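Local coordinates for flagellar basal body rod modification protein (Helicobacter pylori 26695, PDB 4ZZF) that is probably required for assembly of the flagellar hook, perhaps as a scaffolding protein that caps the growing hook, at residues N63-K66 with G67-F71. Residues are numbered along the deposited sequence; the frame is centred on the assembly and turned at random.
Sequences NGQK and GYINF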
loop_
_atom_site.group_PDB
_atom_site.type_symbol
_atom_site.label_atom_id
_atom_site.label_comp_id
_atom_site.label_asym_id
_atom_site.label_seq_id
_atom_site.Cartn_x
_atom_site.Cartn_y
_atom_site.Cartn_z
ATOM N N ASN A 63 7.346 29.604 -12.675
ATOM C CA ASN A 63 8.563 29.278 -11.947
ATOM C C ASN A 63 8.253 29.005 -10.493
ATOM O O ASN A 63 7.519 29.756 -9.866
ATOM C CB ASN A 63 9.595 30.411 -12.068
ATOM C CG ASN A 63 10.878 30.095 -11.338
ATOM O OD1 ASN A 63 11.677 29.266 -11.788
ATOM N ND2 ASN A 63 11.073 30.727 -10.191
ATOM N N GLY A 64 8.760 27.896 -9.968
ATOM C CA GLY A 64 8.539 27.571 -8.568
ATOM C C GLY A 64 7.363 26.661 -8.237
ATOM O O GLY A 64 7.285 26.138 -7.122
ATOM N N GLN A 65 6.460 26.441 -9.191
ATOM C CA GLN A 65 5.276 25.638 -8.915
ATOM C C GLN A 65 5.476 24.180 -9.290
ATOM O O GLN A 65 6.244 23.871 -10.200
ATOM C CB GLN A 65 4.077 26.211 -9.659
ATOM C CG GLN A 65 3.831 27.672 -9.330
ATOM C CD GLN A 65 2.640 28.239 -10.058
ATOM O OE1 GLN A 65 1.637 27.549 -10.284
ATOM N NE2 GLN A 65 2.743 29.499 -10.445
ATOM N N LYS A 66 4.783 23.287 -8.584
ATOM C CA LYS A 66 4.827 21.849 -8.865
ATOM C C LYS A 66 3.456 21.202 -8.640
ATOM O O LYS A 66 2.543 21.840 -8.118
ATOM C CB LYS A 66 5.870 21.148 -7.992
ATOM C CG LYS A 66 5.482 21.028 -6.527
ATOM C CD LYS A 66 6.583 20.314 -5.716
ATOM C CE LYS A 66 6.647 18.834 -6.073
ATOM N NZ LYS A 66 7.813 18.109 -5.485
ATOM N N GLY A 67 3.317 19.933 -9.019
ATOM C CA GLY A 67 2.044 19.247 -8.878
ATOM C C GLY A 67 1.116 19.613 -10.022
ATOM O O GLY A 67 1.577 19.918 -11.122
ATOM N N TYR A 68 -0.190 19.566 -9.767
ATOM C CA TYR A 68 -1.188 19.914 -10.770
ATOM C C TYR A 68 -1.330 21.425 -10.890
ATOM O O TYR A 68 -1.553 22.114 -9.903
ATOM C CB TYR A 68 -2.544 19.296 -10.428
ATOM C CG TYR A 68 -2.615 17.792 -10.642
ATOM C CD1 TYR A 68 -2.692 17.254 -11.922
ATOM C CD2 TYR A 68 -2.628 16.921 -9.566
ATOM C CE1 TYR A 68 -2.768 15.887 -12.121
ATOM C CE2 TYR A 68 -2.707 15.562 -9.749
ATOM C CZ TYR A 68 -2.772 15.047 -11.021
ATOM O OH TYR A 68 -2.831 13.692 -11.184
ATOM N N ILE A 69 -1.206 21.935 -12.107
ATOM C CA ILE A 69 -1.425 23.353 -12.367
ATOM C C ILE A 69 -2.523 23.494 -13.425
ATOM O O ILE A 69 -2.530 22.755 -14.412
ATOM C CB ILE A 69 -0.124 24.049 -12.831
ATOM C CG1 ILE A 69 0.987 23.830 -11.804
ATOM C CG2 ILE A 69 -0.336 25.554 -13.032
ATOM C CD1 ILE A 69 2.355 24.330 -12.260
ATOM N N ASN A 70 -3.457 24.423 -13.222
ATOM C CA ASN A 70 -4.544 24.614 -14.186
ATOM C C ASN A 70 -4.235 25.708 -15.192
ATOM O O ASN A 70 -3.717 26.761 -14.849
ATOM C CB ASN A 70 -5.856 24.928 -13.477
ATOM C CG ASN A 70 -6.203 23.891 -12.447
ATOM O OD1 ASN A 70 -6.376 22.716 -12.767
ATOM N ND2 ASN A 70 -6.290 24.309 -11.198
ATOM N N PHE A 71 -4.545 25.432 -16.447
ATOM C CA PHE A 71 -4.271 26.364 -17.520
ATOM C C PHE A 71 -5.529 26.597 -18.335
ATOM O O PHE A 71 -6.506 25.856 -18.205
ATOM C CB PHE A 71 -3.161 25.842 -18.426
ATOM C CG PHE A 71 -1.859 25.563 -17.711
ATOM C CD1 PHE A 71 -0.909 26.558 -17.564
ATOM C CD2 PHE A 71 -1.588 24.296 -17.209
ATOM C CE1 PHE A 71 0.293 26.296 -16.929
ATOM C CE2 PHE A 71 -0.394 24.025 -16.569
ATOM C CZ PHE A 71 0.548 25.027 -16.425
HETATM O O HOH W 1 0.392 23.167 -7.884
#
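Between Gln65 and Ile69 the backbone turns from a loop into a strand through Gly67, whose positive phi of 81° suits a residue without a side chain, and the bend leaves the two side chains facing each other across it. CB of Gln65 rests on the terminal methyl CD1 of Ile69 at 3.6 Å. The glutamine chain, extended beyond CG, brings its amide toward Ile69, and a modest chi3 twist sets OE1 3.8 Å from CD1 and 3.9 Å from CG2 of the isoleucine. The two side chains cross at about a right angle in van der Waals contact. On Ile69, chi1 of -56° places CG1 beside the backbone N, and the extended chi2 carries CD1 on toward Gln65. This is the entry to strand 67-73 of the FlgD Ig-like domain, which pairs antiparallel with strand 25-31; Gly67 and Ile69 make backbone hydrogen bonds to Phe31 and Leu29, while Gln65 makes one with Ile35. A water bridges the bend, donating to Lys66 O at 2.5 Å and to Tyr68 O at 3.0 Å. Tyr68 points away from the loop, its hydroxyl hydrogen-bonded to the carbonyl of Glu112 and its ring edge-to-face with Phe30.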